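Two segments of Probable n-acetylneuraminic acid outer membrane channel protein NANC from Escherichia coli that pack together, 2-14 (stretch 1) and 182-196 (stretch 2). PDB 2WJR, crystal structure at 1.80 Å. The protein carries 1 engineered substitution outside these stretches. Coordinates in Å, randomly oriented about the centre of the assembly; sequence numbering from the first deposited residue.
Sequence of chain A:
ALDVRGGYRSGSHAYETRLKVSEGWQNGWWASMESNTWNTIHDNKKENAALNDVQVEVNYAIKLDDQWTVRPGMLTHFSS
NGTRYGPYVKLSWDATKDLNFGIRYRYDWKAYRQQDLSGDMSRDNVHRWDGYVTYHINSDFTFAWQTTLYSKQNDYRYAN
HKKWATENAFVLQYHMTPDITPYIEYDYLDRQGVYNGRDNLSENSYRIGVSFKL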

# COMPACT_ATOMS: atom_id res chain seq x y z
N LEU A 2 12.97 8.53 5.24
CA LEU A 2 12.20 9.39 4.39
C LEU A 2 12.18 8.73 3.04
O LEU A 2 13.21 8.34 2.54
CB LEU A 2 12.88 10.76 4.30
CG LEU A 2 12.38 11.79 3.28
CD1 LEU A 2 10.99 12.25 3.59
CD2 LEU A 2 13.34 12.98 3.26
N ASP A 3 10.99 8.60 2.47
CA ASP A 3 10.85 7.99 1.15
C ASP A 3 10.16 9.00 0.24
O ASP A 3 9.16 9.62 0.63
CB ASP A 3 10.02 6.70 1.27
CG ASP A 3 10.10 5.83 0.02
OD1 ASP A 3 9.50 6.18 -1.03
OD2 ASP A 3 10.72 4.76 0.10
N VAL A 4 10.69 9.14 -0.97
CA VAL A 4 10.14 10.03 -2.00
C VAL A 4 9.93 9.16 -3.24
O VAL A 4 10.83 8.43 -3.63
CB VAL A 4 11.11 11.19 -2.33
CG1 VAL A 4 10.50 12.09 -3.40
CG2 VAL A 4 11.44 12.01 -1.07
N ARG A 5 8.75 9.21 -3.83
CA ARG A 5 8.44 8.31 -4.93
C ARG A 5 7.61 9.02 -5.96
O ARG A 5 6.68 9.71 -5.62
CB ARG A 5 7.68 7.07 -4.44
CG ARG A 5 7.56 5.97 -5.47
CD ARG A 5 6.68 4.82 -4.98
NE ARG A 5 5.31 5.26 -4.81
CZ ARG A 5 4.36 4.57 -4.19
NH1 ARG A 5 4.61 3.39 -3.66
NH2 ARG A 5 3.14 5.07 -4.10
N GLY A 6 7.97 8.84 -7.22
CA GLY A 6 7.18 9.35 -8.34
C GLY A 6 6.67 8.18 -9.15
O GLY A 6 7.38 7.21 -9.33
N GLY A 7 5.44 8.29 -9.66
CA GLY A 7 4.84 7.20 -10.42
C GLY A 7 3.97 7.65 -11.57
O GLY A 7 3.36 8.70 -11.50
N TYR A 8 3.94 6.82 -12.61
CA TYR A 8 3.04 7.02 -13.75
C TYR A 8 2.05 5.87 -13.86
O TYR A 8 2.44 4.71 -13.85
CB TYR A 8 3.84 7.14 -15.06
CG TYR A 8 2.91 7.20 -16.26
CD1 TYR A 8 2.06 8.28 -16.45
CD2 TYR A 8 2.84 6.15 -17.17
CE1 TYR A 8 1.17 8.33 -17.52
CE2 TYR A 8 1.96 6.19 -18.25
CZ TYR A 8 1.13 7.29 -18.42
OH TYR A 8 0.25 7.34 -19.47
N ARG A 9 0.77 6.21 -14.01
CA ARG A 9 -0.28 5.23 -14.22
C ARG A 9 -0.81 5.31 -15.66
O ARG A 9 -1.32 6.36 -16.06
CB ARG A 9 -1.41 5.48 -13.24
CG ARG A 9 -0.98 5.30 -11.79
CD ARG A 9 -1.99 4.46 -11.11
NE ARG A 9 -2.09 4.62 -9.68
CZ ARG A 9 -3.18 4.31 -8.99
NH1 ARG A 9 -4.27 3.88 -9.63
NH2 ARG A 9 -3.21 4.47 -7.69
N SER A 10 -0.73 4.18 -16.37
CA SER A 10 -0.93 4.10 -17.83
C SER A 10 -2.40 4.17 -18.26
O SER A 10 -2.71 4.72 -19.32
CB SER A 10 -0.30 2.80 -18.38
N GLY A 11 -3.28 3.60 -17.45
CA GLY A 11 -4.72 3.60 -17.76
C GLY A 11 -5.38 4.92 -17.37
O GLY A 11 -6.15 5.51 -18.15
N SER A 12 -5.05 5.38 -16.18
CA SER A 12 -5.52 6.68 -15.70
C SER A 12 -4.79 7.84 -16.37
O SER A 12 -5.23 8.98 -16.28
CB SER A 12 -5.38 6.76 -14.19
OG SER A 12 -6.30 5.89 -13.56
N HIS A 13 -3.68 7.56 -17.04
CA HIS A 13 -2.86 8.60 -17.65
C HIS A 13 -2.59 9.69 -16.62
O HIS A 13 -2.94 10.86 -16.81
CB HIS A 13 -3.55 9.15 -18.91
CG HIS A 13 -2.66 9.98 -19.78
ND1 HIS A 13 -1.45 9.52 -20.25
CD2 HIS A 13 -2.82 11.22 -20.30
CE1 HIS A 13 -0.89 10.46 -21.00
NE2 HIS A 13 -1.71 11.49 -21.05
N ALA A 14 -2.00 9.29 -15.49
CA ALA A 14 -1.84 10.18 -14.35
C ALA A 14 -0.50 9.96 -13.66
O ALA A 14 0.05 8.86 -13.69
CB ALA A 14 -2.97 9.97 -13.36
N PRO A 182 17.99 3.92 -3.65
CA PRO A 182 17.13 4.14 -4.82
C PRO A 182 16.39 2.86 -5.18
O PRO A 182 16.88 1.77 -4.93
CB PRO A 182 18.12 4.51 -5.94
CG PRO A 182 19.39 4.89 -5.22
CD PRO A 182 19.42 4.01 -4.02
N TYR A 183 15.19 3.00 -5.75
CA TYR A 183 14.45 1.83 -6.21
C TYR A 183 13.61 2.11 -7.44
O TYR A 183 13.25 3.26 -7.72
CB TYR A 183 13.56 1.26 -5.11
CG TYR A 183 12.48 2.17 -4.60
CD1 TYR A 183 12.70 3.04 -3.54
CD2 TYR A 183 11.20 2.13 -5.16
CE1 TYR A 183 11.69 3.87 -3.06
CE2 TYR A 183 10.18 2.95 -4.68
CZ TYR A 183 10.42 3.81 -3.63
OH TYR A 183 9.43 4.62 -3.15
N ILE A 184 13.32 1.05 -8.16
CA ILE A 184 12.34 1.11 -9.25
C ILE A 184 11.25 0.11 -8.94
O ILE A 184 11.46 -0.84 -8.20
CB ILE A 184 12.99 0.83 -10.62
CG1 ILE A 184 13.61 -0.55 -10.66
CG2 ILE A 184 14.02 1.90 -10.90
CD1 ILE A 184 14.08 -0.95 -12.05
N GLU A 185 10.08 0.34 -9.51
CA GLU A 185 8.90 -0.42 -9.15
C GLU A 185 7.96 -0.52 -10.33
O GLU A 185 7.75 0.45 -11.05
CB GLU A 185 8.21 0.24 -7.95
CG GLU A 185 6.86 -0.33 -7.57
CD GLU A 185 6.25 0.34 -6.34
OE1 GLU A 185 5.08 0.03 -6.00
OE2 GLU A 185 6.94 1.16 -5.72
N TYR A 186 7.41 -1.71 -10.53
CA TYR A 186 6.32 -1.90 -11.46
C TYR A 186 5.12 -2.46 -10.68
O TYR A 186 5.26 -3.42 -9.91
CB TYR A 186 6.71 -2.84 -12.61
CG TYR A 186 5.48 -3.32 -13.36
CD1 TYR A 186 4.86 -2.51 -14.31
CD2 TYR A 186 4.91 -4.56 -13.08
CE1 TYR A 186 3.71 -2.92 -14.96
CE2 TYR A 186 3.76 -4.97 -13.72
CZ TYR A 186 3.16 -4.15 -14.67
OH TYR A 186 2.02 -4.57 -15.30
N ASP A 187 3.95 -1.86 -10.88
CA ASP A 187 2.72 -2.40 -10.32
C ASP A 187 1.72 -2.65 -11.43
O ASP A 187 1.68 -1.91 -12.43
CB ASP A 187 2.08 -1.45 -9.30
CG ASP A 187 3.09 -0.70 -8.51
OD1 ASP A 187 3.76 -1.33 -7.67
OD2 ASP A 187 3.24 0.52 -8.73
N TYR A 188 0.95 -3.71 -11.26
CA TYR A 188 -0.25 -3.92 -12.04
C TYR A 188 -1.44 -3.80 -11.09
O TYR A 188 -1.59 -4.58 -10.12
CB TYR A 188 -0.24 -5.26 -12.75
CG TYR A 188 -1.49 -5.40 -13.60
CD1 TYR A 188 -2.44 -6.37 -13.31
CD2 TYR A 188 -1.75 -4.50 -14.62
CE1 TYR A 188 -3.60 -6.49 -14.06
CE2 TYR A 188 -2.92 -4.59 -15.38
CZ TYR A 188 -3.84 -5.59 -15.08
OH TYR A 188 -4.99 -5.67 -15.82
N LEU A 189 -2.27 -2.78 -11.33
CA LEU A 189 -3.36 -2.47 -10.42
C LEU A 189 -4.74 -2.92 -10.95
O LEU A 189 -5.77 -2.31 -10.64
CB LEU A 189 -3.33 -0.98 -10.12
CG LEU A 189 -1.98 -0.49 -9.59
CD1 LEU A 189 -2.06 1.01 -9.33
CD2 LEU A 189 -1.56 -1.24 -8.29
N ASP A 190 -4.75 -4.01 -11.71
CA ASP A 190 -5.97 -4.61 -12.24
C ASP A 190 -6.55 -3.61 -13.28
O ASP A 190 -5.89 -2.64 -13.65
CB ASP A 190 -6.95 -4.88 -11.08
CG ASP A 190 -7.94 -6.01 -11.37
OD1 ASP A 190 -8.64 -5.96 -12.41
OD2 ASP A 190 -8.05 -6.91 -10.51
N ARG A 191 -7.76 -3.85 -13.76
CA ARG A 191 -8.36 -2.91 -14.71
C ARG A 191 -9.07 -1.79 -13.95
O ARG A 191 -10.28 -1.65 -14.03
CB ARG A 191 -9.33 -3.66 -15.61
CG ARG A 191 -8.65 -4.72 -16.47
CD ARG A 191 -9.61 -5.21 -17.57
NE ARG A 191 -9.90 -4.10 -18.49
CZ ARG A 191 -9.07 -3.68 -19.45
NH1 ARG A 191 -9.40 -2.65 -20.23
NH2 ARG A 191 -7.91 -4.30 -19.66
N GLN A 192 -8.30 -0.97 -13.24
CA GLN A 192 -8.85 0.05 -12.35
C GLN A 192 -8.51 1.46 -12.80
O GLN A 192 -8.75 2.43 -12.07
CB GLN A 192 -8.35 -0.18 -10.91
CG GLN A 192 -9.03 -1.34 -10.22
CD GLN A 192 -8.73 -1.42 -8.73
OE1 GLN A 192 -9.57 -1.08 -7.91
NE2 GLN A 192 -7.52 -1.87 -8.39
N GLY A 193 -7.97 1.58 -14.01
CA GLY A 193 -7.67 2.88 -14.58
C GLY A 193 -8.99 3.56 -14.92
O GLY A 193 -9.97 2.90 -15.32
N VAL A 194 -9.02 4.88 -14.72
CA VAL A 194 -10.16 5.71 -15.05
C VAL A 194 -9.61 6.93 -15.78
O VAL A 194 -8.73 7.62 -15.26
CB VAL A 194 -10.95 6.18 -13.80
CG1 VAL A 194 -12.17 7.02 -14.22
CG2 VAL A 194 -11.40 4.98 -12.97
N TYR A 195 -10.10 7.16 -16.99
CA TYR A 195 -9.68 8.28 -17.82
C TYR A 195 -10.93 8.95 -18.37
O TYR A 195 -11.67 8.34 -19.14
CB TYR A 195 -8.79 7.77 -18.95
CG TYR A 195 -8.16 8.84 -19.81
CD1 TYR A 195 -7.32 9.81 -19.26
CD2 TYR A 195 -8.39 8.88 -21.19
CE1 TYR A 195 -6.74 10.80 -20.06
CE2 TYR A 195 -7.81 9.85 -21.99
CZ TYR A 195 -7.00 10.81 -21.42
OH TYR A 195 -6.42 11.77 -22.22
N ASN A 196 -11.18 10.19 -17.93
CA ASN A 196 -12.33 10.98 -18.41
C ASN A 196 -13.67 10.29 -18.20
O ASN A 196 -14.46 10.17 -19.14
CB ASN A 196 -12.19 11.30 -19.90
CG ASN A 196 -11.06 12.24 -20.18
OD1 ASN A 196 -11.05 13.37 -19.70
ND2 ASN A 196 -10.10 11.79 -20.98
O HOH W 1 7.20 1.68 -3.17

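Two strands that lie too far apart to share backbone hydrogen bonds are joined here by long polar side chains along their length and, where both have given way to turns and a short strand, by close backbone packing around a pair of glycines. The strands 2-9 and 182-188 run in broadly the same direction, 32° from parallel, and their axes come no closer than 9.1 Å. At that separation the direct contacts between the strands are made by side chains, and those that reach across are long or strongly polar. Together the stretches bury 512 Å², with Tyr-183 covered most.

Tyr-183 does most at one end. Its CA-to-CB bond points sideways, but with chi1 in the p well its ring carries the hydroxyl over to the first strand, where OH of Tyr-183 donates a hydrogen bond to OD1 of Asp-3 at 2.6 Å. Asp-3 likewise leaves its backbone sideways, and its carboxylate turns inward to accept. A tyrosine suits this place because its rigid ring reaches across and ends in a donor; OH of Tyr-183 also lies 3.3 Å from CG of Arg-5, whose aliphatic portion passes along the ring edge.

Arg-5 and Glu-185 each point toward the other stretch. Their charges form a salt bridge, but a long one, with NH1 of Arg-5 3.8 Å from OE2 of Glu-185. A water tightens the link: its oxygen accepts from Arg-5 NH1 at 3.1 Å and donates to Glu-185 OE2 at 2.6 Å. Glu-185 is fully extended, all three chi angles near 180°, which brings its buried carboxylate out toward the arginine. OE1 of Glu-185 sits only 2.5 Å from OD1 of Asp-187, so one of these acids probably holds a proton.

Farther along, Arg-9 and Leu-189 meet without a polar bond. The end of the arginine swings nearer than its sideways CB would suggest, and CD1 of Leu-189 packs over one face of the guanidinium, 3.5 Å from Arg-9 CZ. The flat face of a guanidinium is poor at hydrogen bonding and accepts an apolar neighbour, while NE and NH1 find their hydrogen bonds outside the two stretches.

The CA atoms come nearest at Gly-11 and Gly-193, 4.4 Å apart. An ideal CB on Gly-193 would clash with CA of Gly-11, and one on Gly-11 would be tight against CA of Gly-193. The lack of side chains lets the next residues engage: the backbone N of Val-194 donates to OG of Ser-12 at 3.1 Å, nearly straight at 169°, and CA of Ser-12 makes a CA-H...O contact of 3.4 Å with O of Val-194. Serine is short enough to offer its hydroxyl in this buried spot.

Tyr-195 lies along Gly-11, Ser-12 and His-13; its broad ring lets one side chain touch all three. CB of Tyr-195 lies 3.6 Å from O of Gly-11, and CE1 of Tyr-195 is 3.8 Å from CB of His-13.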